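Local atomic coordinates of Na Glutathione S-transferase 2 (Necator americanus, PDB entry 2ON5), a protein that probably conjugates the thiol of glutathione to electrophilic compounds, acting as a dimeric glutathione S-transferase of the human hookworm. Residues 59-64 against 68-73; 89-94 against 146-151; 115-120 against 168-173; 159-164 against 186-191; 166-169 against 174-177. All blocks are in the same frame, centred on the assembly; numbering follows the deposited sequence.

How the contacts relate
Contact 1 lies in the thioredoxin-like domain and holds part of the glutathione site; contacts 2 to 5 belong to the helical part of the chain. Along the sequence contact 1 closes first, contacts 2 and 3 interlock because their segments alternate, and contact 5 is nested in the loop closed by contact 4. Contacts 1 and 2, with centres about 18 Å apart, are joined by a salt bridge from Arg69 to Asp89, and both reach the second subunit. Contacts 4 and 5 share helix 155-168 and touch, with centres about 12 Å apart, while the centres of contacts 3 and 5 are about 9 Å apart. Helix 155-168 thus links contact 4, about 9 Å from the centre of the chain, with contacts 5 and 3 farther out.

Contact 1. Residues 59-64 against 68-73; sequences KQLAQS and ARYLSR. With GSH (glutathione), chain V; EDO (1,2-ethanediol), chain O.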
# COMPACT_ATOMS: atom_id res chain seq x y z
N LYS A 59 -20.44 -8.94 1.12
CA LYS A 59 -19.75 -7.77 1.66
C LYS A 59 -18.54 -7.44 0.75
O LYS A 59 -17.69 -8.30 0.53
CB LYS A 59 -19.24 -8.06 3.07
CG LYS A 59 -20.31 -8.21 4.17
CD LYS A 59 -19.64 -8.35 5.60
CE LYS A 59 -18.67 -9.58 5.72
NZ LYS A 59 -18.13 -9.81 7.14
N GLN A 60 -18.47 -6.21 0.24
CA GLN A 60 -17.39 -5.87 -0.67
C GLN A 60 -16.14 -5.41 0.09
O GLN A 60 -16.26 -4.67 1.06
CB GLN A 60 -17.80 -4.74 -1.62
CG GLN A 60 -18.81 -5.14 -2.70
CD GLN A 60 -19.14 -3.98 -3.59
OE1 GLN A 60 -19.02 -4.06 -4.83
NE2 GLN A 60 -19.57 -2.88 -2.98
N LEU A 61 -14.99 -5.84 -0.40
CA LEU A 61 -13.68 -5.36 0.03
C LEU A 61 -12.89 -5.02 -1.23
O LEU A 61 -12.63 -5.93 -2.04
CB LEU A 61 -12.95 -6.44 0.82
CG LEU A 61 -11.54 -6.11 1.29
CD1 LEU A 61 -11.51 -4.87 2.25
CD2 LEU A 61 -10.91 -7.37 1.93
N ALA A 62 -12.57 -3.74 -1.40
CA ALA A 62 -11.72 -3.28 -2.49
C ALA A 62 -10.21 -3.24 -2.12
O ALA A 62 -9.83 -3.53 -0.98
CB ALA A 62 -12.20 -1.91 -2.97
N GLN A 63 -9.38 -2.87 -3.09
CA GLN A 63 -7.92 -2.72 -2.97
C GLN A 63 -7.15 -4.04 -2.92
O GLN A 63 -7.19 -4.78 -1.93
CB GLN A 63 -7.53 -1.76 -1.82
CG GLN A 63 -7.85 -0.31 -2.16
CD GLN A 63 -6.82 0.30 -3.12
OE1 GLN A 63 -5.84 -0.34 -3.49
NE2 GLN A 63 -7.05 1.56 -3.50
N SER A 64 -6.38 -4.30 -3.98
CA SER A 64 -5.75 -5.62 -4.16
C SER A 64 -4.91 -6.08 -2.95
O SER A 64 -5.02 -7.25 -2.56
CB SER A 64 -4.91 -5.67 -5.45
OG SER A 64 -3.81 -4.76 -5.36
N ALA A 68 -5.54 -9.17 -0.58
CA ALA A 68 -4.53 -10.21 -0.43
C ALA A 68 -4.23 -10.48 1.04
O ALA A 68 -4.14 -11.64 1.45
CB ALA A 68 -3.21 -9.84 -1.18
N ARG A 69 -4.07 -9.41 1.82
CA ARG A 69 -3.69 -9.55 3.25
C ARG A 69 -4.83 -10.21 4.04
O ARG A 69 -4.60 -11.10 4.86
CB ARG A 69 -3.39 -8.19 3.88
CG ARG A 69 -2.90 -8.25 5.38
CD ARG A 69 -2.52 -6.84 5.92
NE ARG A 69 -1.53 -6.25 5.02
CZ ARG A 69 -1.77 -5.31 4.11
NH1 ARG A 69 -2.97 -4.75 4.00
NH2 ARG A 69 -0.79 -4.93 3.31
N TYR A 70 -6.05 -9.74 3.80
CA TYR A 70 -7.25 -10.30 4.46
C TYR A 70 -7.36 -11.84 4.30
O TYR A 70 -7.52 -12.58 5.27
CB TYR A 70 -8.51 -9.61 3.92
CG TYR A 70 -9.79 -10.24 4.49
CD1 TYR A 70 -10.10 -10.10 5.84
CD2 TYR A 70 -10.64 -11.00 3.67
CE1 TYR A 70 -11.23 -10.68 6.39
CE2 TYR A 70 -11.82 -11.58 4.20
CZ TYR A 70 -12.08 -11.43 5.57
OH TYR A 70 -13.21 -12.00 6.13
N LEU A 71 -7.29 -12.31 3.05
CA LEU A 71 -7.28 -13.75 2.76
C LEU A 71 -6.02 -14.46 3.25
O LEU A 71 -6.10 -15.60 3.74
CB LEU A 71 -7.51 -14.02 1.26
CG LEU A 71 -8.78 -13.42 0.67
CD1 LEU A 71 -8.71 -13.39 -0.85
CD2 LEU A 71 -10.08 -14.09 1.21
N SER A 72 -4.87 -13.80 3.17
CA SER A 72 -3.65 -14.43 3.65
C SER A 72 -3.70 -14.61 5.17
O SER A 72 -3.29 -15.64 5.68
CB SER A 72 -2.43 -13.61 3.27
OG SER A 72 -2.27 -13.67 1.87
N ARG A 73 -4.22 -13.62 5.88
CA ARG A 73 -4.39 -13.80 7.33
C ARG A 73 -5.33 -14.96 7.65
O ARG A 73 -5.13 -15.69 8.61
CB ARG A 73 -4.89 -12.53 7.99
CG ARG A 73 -3.76 -11.50 8.16
CD ARG A 73 -4.05 -10.36 9.15
NE ARG A 73 -5.28 -10.51 9.92
CZ ARG A 73 -5.81 -9.54 10.69
NH1 ARG A 73 -5.23 -8.35 10.78
NH2 ARG A 73 -6.96 -9.75 11.33
N1 GSH V . -4.34 0.48 -5.47
CA1 GSH V . -4.83 -0.31 -6.63
C1 GSH V . -5.07 -1.76 -6.21
O11 GSH V . -4.04 -2.37 -5.84
O12 GSH V . -6.19 -2.35 -6.20
CB1 GSH V . -5.98 0.36 -7.37
CG1 GSH V . -6.70 -0.55 -8.36
CD1 GSH V . -6.64 -0.09 -9.81
OE1 GSH V . -5.69 0.87 -10.28
N2 GSH V . -7.56 -0.68 -10.58
CA2 GSH V . -7.53 -0.90 -12.02
C2 GSH V . -8.85 -0.48 -12.62
O2 GSH V . -10.05 -0.49 -11.88
CB2 GSH V . -7.27 -2.37 -12.30
SG2 GSH V . -5.57 -2.79 -12.80
N3 GSH V . -8.83 -0.06 -13.89
CA3 GSH V . -10.01 0.49 -14.52
C3 GSH V . -10.50 1.81 -13.97
O31 GSH V . -9.80 2.47 -13.17
O32 GSH V . -11.61 2.28 -14.33
C1 EDO O . -1.11 -7.44 -5.36
O1 EDO O . -1.81 -6.69 -6.36
C2 EDO O . -2.12 -8.02 -4.38
O2 EDO O . -2.99 -8.84 -5.16
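Leu61 meets Tyr70 through carbon alone: one methyl, CD2, lies 3.8 Å from Tyr70 CB and approaches the root of the ring obliquely. With CG of Leu61 swung opposite its own backbone N (chi1 177°), this branch leaves the edge strand and reaches the helix, an apolar join suited to a buried leucine. Tyr70 OH, at the far end of the ring, bonds to Glu56.

The backbone bond across the contact is a helical one, from Ala68 N to Ser64 O at 2.8 Å. Ala68 O in turn receives both Ser72 N and Ser72 OG, from opposite faces of its plane.

Strand 59-62 and helix 64-75 close the thioredoxin-like domain, and the turn between them binds glutathione. The carboxylate of its gamma-glutamyl residue sits at the amino end of the helix, where Ser64 N points almost straight at O12 (3.0 Å, 170°) and the helix dipole would probably favour the negative charge. Ser64 OG lies 2.4 Å from O11, too short to be taken at face value. Gln63, its chain bent at chi2, turns OE1 to accept from the ligand amine N1 at 2.6 Å, while its NE2 bonds to Asp97 of the second subunit.

Contact 2. Residues 89-94 against 146-151; sequences DSVADQ and GYLVGD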
# COMPACT_ATOMS: atom_id res chain seq x y z
N ASP A 89 4.28 -7.23 4.97
CA ASP A 89 3.68 -5.97 4.53
C ASP A 89 4.70 -5.00 3.93
O ASP A 89 4.43 -4.40 2.88
CB ASP A 89 2.93 -5.26 5.67
CG ASP A 89 1.69 -6.01 6.13
OD1 ASP A 89 1.36 -7.04 5.52
OD2 ASP A 89 1.02 -5.50 7.07
N SER A 90 5.83 -4.82 4.61
CA SER A 90 6.85 -3.85 4.12
C SER A 90 7.42 -4.25 2.74
O SER A 90 7.64 -3.38 1.88
CB SER A 90 7.98 -3.69 5.17
OG SER A 90 8.86 -4.79 5.20
N VAL A 91 7.65 -5.56 2.54
CA VAL A 91 8.07 -6.09 1.24
C VAL A 91 7.00 -5.87 0.18
O VAL A 91 7.31 -5.44 -0.97
CB VAL A 91 8.50 -7.61 1.30
CG1 VAL A 91 8.82 -8.16 -0.11
CG2 VAL A 91 9.74 -7.78 2.19
N ALA A 92 5.74 -6.15 0.54
CA ALA A 92 4.63 -5.96 -0.40
C ALA A 92 4.51 -4.50 -0.78
O ALA A 92 4.22 -4.18 -1.93
CB ALA A 92 3.29 -6.48 0.22
N ASP A 93 4.71 -3.61 0.20
CA ASP A 93 4.67 -2.18 -0.05
C ASP A 93 5.82 -1.73 -0.95
O ASP A 93 5.62 -0.87 -1.82
CB ASP A 93 4.68 -1.38 1.25
CG ASP A 93 3.29 -1.16 1.83
OD1 ASP A 93 2.29 -1.59 1.19
OD2 ASP A 93 3.19 -0.56 2.92
N GLN A 94 7.00 -2.29 -0.76
CA GLN A 94 8.12 -1.98 -1.67
C GLN A 94 7.83 -2.46 -3.11
O GLN A 94 8.10 -1.74 -4.11
CB GLN A 94 9.45 -2.56 -1.16
CG GLN A 94 10.66 -2.14 -2.03
CD GLN A 94 11.07 -0.69 -1.76
OE1 GLN A 94 10.57 -0.05 -0.83
NE2 GLN A 94 11.98 -0.16 -2.58
N GLY A 146 14.76 -19.15 0.98
CA GLY A 146 14.33 -19.17 -0.41
C GLY A 146 13.08 -18.33 -0.57
O GLY A 146 12.70 -18.02 -1.69
N TYR A 147 12.46 -17.94 0.55
CA TYR A 147 11.32 -17.03 0.55
C TYR A 147 11.72 -15.65 1.09
O TYR A 147 12.74 -15.50 1.79
CB TYR A 147 10.13 -17.59 1.35
CG TYR A 147 9.62 -18.95 0.88
CD1 TYR A 147 9.81 -20.09 1.67
CD2 TYR A 147 8.98 -19.09 -0.34
CE1 TYR A 147 9.36 -21.33 1.25
CE2 TYR A 147 8.52 -20.32 -0.77
CZ TYR A 147 8.72 -21.44 0.02
OH TYR A 147 8.25 -22.69 -0.43
N LEU A 148 10.90 -14.65 0.78
CA LEU A 148 11.30 -13.26 1.08
C LEU A 148 11.34 -12.99 2.59
O LEU A 148 12.24 -12.31 3.08
CB LEU A 148 10.41 -12.27 0.35
CG LEU A 148 10.56 -12.32 -1.18
CD1 LEU A 148 9.32 -11.67 -1.80
CD2 LEU A 148 11.87 -11.62 -1.62
N VAL A 149 10.36 -13.54 3.32
CA VAL A 149 10.28 -13.35 4.77
C VAL A 149 9.96 -14.69 5.43
O VAL A 149 8.99 -15.35 5.06
CB VAL A 149 9.23 -12.31 5.19
CG1 VAL A 149 9.28 -12.07 6.70
CG2 VAL A 149 9.44 -10.97 4.47
N GLY A 150 10.76 -15.10 6.41
CA GLY A 150 10.48 -16.34 7.13
C GLY A 150 10.74 -17.59 6.30
O GLY A 150 11.43 -17.54 5.26
N ASP A 151 10.20 -18.71 6.77
CA ASP A 151 10.56 -20.01 6.25
C ASP A 151 9.48 -20.58 5.35
O ASP A 151 9.67 -21.65 4.79
CB ASP A 151 10.85 -20.99 7.41
CG ASP A 151 12.10 -20.63 8.22
OD1 ASP A 151 12.17 -21.01 9.41
OD2 ASP A 151 13.02 -19.99 7.67
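Leu148, the first residue of 146-151 to touch helix 82-101, places its methyl CD1 3.9 Å from Val91 CG1. The two side chains run at a slant to one another, so the contact is methyl against methyl rather than one chain lying along the other. Leucine suits this place because its long branched end spans from the loop to the helix and also packs on Leu160 of helix 155-168. The backbone of the same residue is held too: Leu148 N donates to Asp157 OD2, in the first turn of that helix.

This loop joins helix 117-143 to helix 155-168 in the all-helical domain of the glutathione transferase fold, and it lies against the long helix 82-101. Val149 follows and meets the other branch of Val91, CG2 to CG2 at 3.9 Å, the two side chains passing in opposite directions. Val91 can serve both neighbours because its beta carbon forks: CG1 stands opposite the backbone N (chi1 175°) and takes Leu148, while CG2 lies beside that N and takes Val149. Val149 also touches Leu87 and Val88, one turn earlier on the helix, and Met136 and Phe139 of helix 117-143 pack on Val91. Gly150 comes next with a positive phi of 72°, a backbone shape that glycine adopts more easily than other residues, and there the chain turns away from the helix.

Contact 3. Residues 115-120 against 168-173; sequences GDPEKL and AAKFPS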
# COMPACT_ATOMS: atom_id res chain seq x y z
N GLY A 115 2.00 2.08 -27.17
CA GLY A 115 3.44 2.14 -26.93
C GLY A 115 4.20 0.89 -27.33
O GLY A 115 3.61 -0.09 -27.76
N ASP A 116 5.52 0.95 -27.15
CA ASP A 116 6.47 -0.08 -27.54
C ASP A 116 6.94 -0.79 -26.25
O ASP A 116 7.75 -0.23 -25.51
CB ASP A 116 7.65 0.63 -28.24
CG ASP A 116 8.76 -0.33 -28.71
OD1 ASP A 116 9.55 0.09 -29.60
OD2 ASP A 116 8.89 -1.47 -28.20
N PRO A 117 6.39 -1.98 -25.97
CA PRO A 117 6.78 -2.71 -24.74
C PRO A 117 8.29 -2.91 -24.59
O PRO A 117 8.84 -2.67 -23.52
CB PRO A 117 6.06 -4.06 -24.89
CG PRO A 117 4.85 -3.73 -25.74
CD PRO A 117 5.35 -2.71 -26.72
N GLU A 118 8.95 -3.30 -25.67
CA GLU A 118 10.40 -3.46 -25.70
C GLU A 118 11.16 -2.21 -25.27
O GLU A 118 12.09 -2.28 -24.46
CB GLU A 118 10.83 -3.87 -27.12
CG GLU A 118 12.28 -3.72 -27.38
CD GLU A 118 13.00 -5.00 -27.18
OE1 GLU A 118 13.00 -5.49 -26.03
OE2 GLU A 118 13.57 -5.52 -28.17
N LYS A 119 10.78 -1.06 -25.83
CA LYS A 119 11.45 0.20 -25.48
C LYS A 119 11.26 0.54 -24.00
O LYS A 119 12.22 0.91 -23.30
CB LYS A 119 10.96 1.33 -26.38
CG LYS A 119 11.65 2.66 -26.16
CD LYS A 119 11.37 3.63 -27.32
CE LYS A 119 11.66 5.08 -26.94
NZ LYS A 119 10.45 5.74 -26.35
N LEU A 120 10.02 0.42 -23.53
CA LEU A 120 9.70 0.71 -22.13
C LEU A 120 10.38 -0.28 -21.19
O LEU A 120 10.77 0.07 -20.06
CB LEU A 120 8.20 0.62 -21.88
CG LEU A 120 7.28 1.86 -21.84
CD1 LEU A 120 8.02 3.18 -21.65
CD2 LEU A 120 6.40 1.85 -23.04
N ALA A 168 9.01 -12.28 -17.62
CA ALA A 168 10.06 -13.13 -18.21
C ALA A 168 9.51 -13.95 -19.39
O ALA A 168 10.28 -14.32 -20.30
CB ALA A 168 10.70 -14.04 -17.18
N ALA A 169 8.20 -14.19 -19.40
CA ALA A 169 7.54 -14.86 -20.53
C ALA A 169 7.76 -14.12 -21.86
O ALA A 169 7.92 -14.74 -22.92
CB ALA A 169 6.05 -15.06 -20.25
N LYS A 170 7.80 -12.80 -21.79
CA LYS A 170 8.01 -11.92 -22.95
C LYS A 170 9.49 -11.48 -23.04
O LYS A 170 10.12 -11.56 -24.13
CB LYS A 170 7.08 -10.71 -22.81
CG LYS A 170 6.90 -9.85 -24.06
CD LYS A 170 5.92 -8.70 -23.75
CE LYS A 170 5.65 -7.80 -24.97
NZ LYS A 170 4.91 -8.56 -26.04
N PHE A 171 10.06 -11.04 -21.92
CA PHE A 171 11.42 -10.49 -21.87
C PHE A 171 12.26 -11.23 -20.79
O PHE A 171 12.39 -10.76 -19.65
CB PHE A 171 11.42 -8.96 -21.61
CG PHE A 171 10.66 -8.16 -22.65
CD1 PHE A 171 9.48 -7.52 -22.33
CD2 PHE A 171 11.14 -8.07 -23.97
CE1 PHE A 171 8.77 -6.77 -23.32
CE2 PHE A 171 10.45 -7.33 -24.94
CZ PHE A 171 9.26 -6.69 -24.62
N PRO A 172 12.79 -12.41 -21.14
CA PRO A 172 13.55 -13.26 -20.20
C PRO A 172 14.78 -12.63 -19.57
O PRO A 172 15.26 -13.12 -18.54
CB PRO A 172 13.95 -14.47 -21.05
CG PRO A 172 13.77 -14.06 -22.43
CD PRO A 172 12.63 -13.09 -22.44
N SER A 173 15.28 -11.54 -20.15
CA SER A 173 16.46 -10.88 -19.62
C SER A 173 16.16 -10.10 -18.33
O SER A 173 17.07 -9.55 -17.72
CB SER A 173 17.09 -9.95 -20.65
OG SER A 173 16.29 -8.80 -20.89
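Phe171 presses the end of its ring against the first turn of helix 117-143, and this is the close-packed part of the contact. Its CZ lies 3.6 Å from Glu118 N and 3.9 Å from Pro117 C, while CE1 is 4.1 Å from Pro117 CB. Proline fits a first helical turn, since it has no N-H to offer there, and its compact ring gives the phenylalanine an apolar neighbour. The Phe171 ring also stacks with Phe121 and packs on Tyr105 of helix 103-110.

Toward solvent the contact is more open and made by long charged side chains. Lys170, used for its carbons, passes over one face of the ring, its CG 3.7 Å above the plane and offset toward the rim, and its CE rests on Pro117 CB at 3.8 Å. Glu118 brings a carboxylate oxygen instead: a bend at chi2 (96°) folds the group back so that OE1 stands 3.3 Å from Phe171 CE2, with the carboxylate plane turned 26° from the ring. Just before the helix, Asp116 is the N-cap, its OD2 accepting from Lys119 N at 3.1 Å with the donor well above the carboxylate plane.

No hydrogen bond or salt bridge joins the two segments. The loop after helix 155-168 therefore rests here on van der Waals contact to the ring, with the oxygen of Glu118 near its carbons.

Contact 4. Residues 159-164 against 186-191; sequences CLAEHT and EKVRSI
Helix 155-168 runs through the helical domain of this glutathione transferase, and here it packs against helix 179-189 near the end of the latter. The backbones come closest at Ala161 and Val188, whose CA atoms are 6.5 Å apart. Such an approach depends on small side chains: Ala161 offers a single methyl, which lies 3.6 Å from both CB and CG1 of Val188. Valine answers it with a compact fork, CG1 lying closer to the methyl than CG2.

One residue on, Arg189 carries the contact outward. Its CD passes 4.0 Å from Ala161 O, and the bend at chi3 (52°) lifts the guanidinium toward Glu162. The charged atoms do not pair directly, for Glu162 OE1 is 4.4 Å from Arg189 NH1. The carboxylate of Glu162 is instead salt-bridged by Arg201 through OE1 and by Arg12 through OE2, so that a buried acid is balanced by a set of arginines that probably stabilises its negative form. A water fills the gap to Arg189: it donates to Glu162 OE1 at 2.7 Å and, at the edge of the guanidinium and in its plane, accepts from Arg189 NH1 at 2.9 Å.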
# COMPACT_ATOMS: atom_id res chain seq x y z
N CYS A 159 3.28 -12.30 -5.03
CA CYS A 159 3.37 -11.05 -5.82
C CYS A 159 4.65 -11.05 -6.65
O CYS A 159 4.60 -10.79 -7.86
CB CYS A 159 3.35 -9.79 -4.94
SG CYS A 159 1.73 -9.47 -4.20
N LEU A 160 5.79 -11.29 -6.01
CA LEU A 160 7.06 -11.23 -6.76
C LEU A 160 7.21 -12.32 -7.84
O LEU A 160 7.60 -12.01 -8.99
CB LEU A 160 8.27 -11.24 -5.81
CG LEU A 160 9.63 -11.07 -6.48
CD1 LEU A 160 9.77 -9.69 -7.12
CD2 LEU A 160 10.74 -11.38 -5.48
N ALA A 161 6.97 -13.58 -7.46
CA ALA A 161 7.08 -14.73 -8.40
C ALA A 161 6.15 -14.52 -9.60
O ALA A 161 6.53 -14.75 -10.78
CB ALA A 161 6.72 -16.06 -7.67
N GLU A 162 4.93 -14.07 -9.33
CA GLU A 162 3.96 -13.81 -10.42
C GLU A 162 4.44 -12.70 -11.36
O GLU A 162 4.45 -12.87 -12.57
CB GLU A 162 2.55 -13.51 -9.87
CG GLU A 162 1.51 -13.12 -10.91
CD GLU A 162 1.39 -14.11 -12.07
OE1 GLU A 162 1.38 -15.35 -11.84
OE2 GLU A 162 1.26 -13.65 -13.20
N HIS A 163 4.88 -11.58 -10.79
CA HIS A 163 5.39 -10.49 -11.59
C HIS A 163 6.57 -10.92 -12.43
O HIS A 163 6.56 -10.76 -13.67
CB HIS A 163 5.83 -9.29 -10.73
CG HIS A 163 6.51 -8.23 -11.53
ND1 HIS A 163 7.87 -8.00 -11.48
CD2 HIS A 163 6.03 -7.39 -12.48
CE1 HIS A 163 8.19 -7.05 -12.35
NE2 HIS A 163 7.08 -6.67 -12.97
N THR A 164 7.62 -11.44 -11.78
CA THR A 164 8.85 -11.71 -12.53
C THR A 164 8.64 -12.76 -13.62
O THR A 164 9.12 -12.58 -14.76
CB THR A 164 10.03 -12.09 -11.64
OG1 THR A 164 9.78 -13.34 -10.98
CG2 THR A 164 10.32 -11.00 -10.61
N GLU A 186 10.86 -19.76 -9.39
CA GLU A 186 10.68 -21.18 -9.73
C GLU A 186 10.39 -22.03 -8.49
O GLU A 186 9.64 -22.99 -8.60
CB GLU A 186 11.85 -21.74 -10.55
CG GLU A 186 11.91 -21.12 -11.96
CD GLU A 186 12.99 -21.75 -12.84
OE1 GLU A 186 13.01 -21.43 -14.04
OE2 GLU A 186 13.82 -22.54 -12.34
N LYS A 187 10.95 -21.65 -7.35
CA LYS A 187 10.59 -22.27 -6.06
C LYS A 187 9.10 -22.10 -5.72
O LYS A 187 8.38 -23.09 -5.49
CB LYS A 187 11.48 -21.74 -4.93
CG LYS A 187 11.18 -22.37 -3.53
CD LYS A 187 12.08 -21.78 -2.45
CE LYS A 187 11.89 -22.50 -1.12
NZ LYS A 187 12.56 -23.81 -1.20
N VAL A 188 8.63 -20.85 -5.74
CA VAL A 188 7.22 -20.51 -5.45
C VAL A 188 6.26 -21.23 -6.38
O VAL A 188 5.32 -21.88 -5.93
CB VAL A 188 7.02 -18.96 -5.48
CG1 VAL A 188 5.51 -18.55 -5.35
CG2 VAL A 188 7.88 -18.29 -4.35
N ARG A 189 6.52 -21.15 -7.68
CA ARG A 189 5.62 -21.69 -8.70
C ARG A 189 5.56 -23.22 -8.77
O ARG A 189 4.66 -23.77 -9.41
CB ARG A 189 5.93 -21.05 -10.07
CG ARG A 189 5.49 -19.58 -10.12
CD ARG A 189 6.21 -18.75 -11.20
NE ARG A 189 6.15 -19.38 -12.53
CZ ARG A 189 5.14 -19.27 -13.40
NH1 ARG A 189 4.03 -18.58 -13.10
NH2 ARG A 189 5.23 -19.89 -14.58
N SER A 190 6.50 -23.89 -8.10
CA SER A 190 6.53 -25.35 -8.04
C SER A 190 5.75 -25.91 -6.84
O SER A 190 5.60 -27.13 -6.72
CB SER A 190 7.97 -25.87 -8.04
OG SER A 190 8.65 -25.42 -6.86
N ILE A 191 5.28 -25.04 -5.95
CA ILE A 191 4.41 -25.50 -4.86
C ILE A 191 3.22 -26.18 -5.54
O ILE A 191 2.59 -25.59 -6.39
CB ILE A 191 3.94 -24.34 -3.95
CG1 ILE A 191 5.14 -23.69 -3.24
CG2 ILE A 191 2.82 -24.84 -3.01
CD1 ILE A 191 4.86 -22.33 -2.55
O HOH W 1 3.18 -17.08 -10.72

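Contact 5. Residues 166-169 against 174-177; sequences GIAA and IYDG
Ile174 is almost fully extended, with CG1 opposite the backbone N (chi1 -171°) and CD1 continuing straight on (chi2 -176°), and this carries its terminal methyl to Ile167. CD1 of Ile174 there lies 3.8 Å from both CB and CG2 of Ile167, the two side chains crossing at about a right angle. The same rotation of Ile174 puts its other branch, CG2, between backbone N and carbonyl carbon and 3.8 Å from Ala168 CB. A beta-branched residue thus reaches two successive helical residues at once, one with each arm.

Ala168 also touches Tyr175. Ala168 CB comes to 3.4 Å from Tyr175 CE1, obliquely to the ring. The single methyl of Ala168 fits between the isoleucine and the ring. Tyr175, with CG beside its own backbone N (chi1 -68°), points its ring across toward the helix, and CG2 of Ile174 lies 4.1 Å above one face, near the rim.

Near Ala168 helix 155-168 gives way to a loop, which folds back through a short 3-10 turn before helix 179-189, so these contacts close the reversal between two helices of the domain. Leu125 of helix 117-143 packs on both isoleucines, and Ala185 of helix 179-189 lies against Tyr175. Polar groups find partners outside the two segments: Ile174 O accepts from Arg129 NE, and the phenolic OH of Tyr175 shares a hydrogen bond with Thr164 OG1, a turn earlier on the helix that carries Ala168.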
# COMPACT_ATOMS: atom_id res chain seq x y z
N GLY A 166 5.86 -13.53 -15.10
CA GLY A 166 4.97 -12.92 -16.09
C GLY A 166 5.73 -12.08 -17.11
O GLY A 166 5.52 -12.24 -18.31
N ILE A 167 6.60 -11.19 -16.63
CA ILE A 167 7.48 -10.41 -17.55
C ILE A 167 8.45 -11.30 -18.32
O ILE A 167 8.72 -11.08 -19.54
CB ILE A 167 8.33 -9.40 -16.78
CG1 ILE A 167 7.45 -8.51 -15.88
CG2 ILE A 167 9.22 -8.57 -17.75
CD1 ILE A 167 6.44 -7.68 -16.64
N ALA A 168 9.01 -12.28 -17.62
CA ALA A 168 10.06 -13.13 -18.21
C ALA A 168 9.51 -13.95 -19.39
O ALA A 168 10.28 -14.32 -20.30
CB ALA A 168 10.70 -14.04 -17.18
N ALA A 169 8.20 -14.19 -19.40
CA ALA A 169 7.54 -14.86 -20.53
C ALA A 169 7.76 -14.12 -21.86
O ALA A 169 7.92 -14.74 -22.92
CB ALA A 169 6.05 -15.06 -20.25
N ILE A 174 14.90 -10.06 -17.92
CA ILE A 174 14.58 -9.42 -16.63
C ILE A 174 15.43 -10.04 -15.50
O ILE A 174 15.80 -9.36 -14.54
CB ILE A 174 13.07 -9.47 -16.31
CG1 ILE A 174 12.77 -8.59 -15.08
CG2 ILE A 174 12.57 -10.93 -16.17
CD1 ILE A 174 11.32 -8.64 -14.62
N TYR A 175 15.75 -11.32 -15.64
CA TYR A 175 16.51 -12.00 -14.58
C TYR A 175 18.04 -11.81 -14.64
O TYR A 175 18.74 -12.23 -13.72
CB TYR A 175 16.18 -13.48 -14.55
CG TYR A 175 14.76 -13.84 -14.11
CD1 TYR A 175 13.94 -14.57 -14.94
CD2 TYR A 175 14.28 -13.47 -12.84
CE1 TYR A 175 12.65 -14.93 -14.55
CE2 TYR A 175 12.98 -13.82 -12.44
CZ TYR A 175 12.17 -14.55 -13.30
OH TYR A 175 10.89 -14.94 -12.94
N ASP A 176 18.55 -11.22 -15.72
CA ASP A 176 19.99 -10.96 -15.87
C ASP A 176 20.52 -10.22 -14.66
O ASP A 176 20.01 -9.15 -14.28
CB ASP A 176 20.27 -10.11 -17.11
CG ASP A 176 20.12 -10.86 -18.42
OD1 ASP A 176 19.70 -12.05 -18.43
OD2 ASP A 176 20.41 -10.23 -19.45
N GLY A 177 21.55 -10.80 -14.05
CA GLY A 177 22.21 -10.23 -12.86
C GLY A 177 21.54 -10.63 -11.55
O GLY A 177 22.00 -10.24 -10.46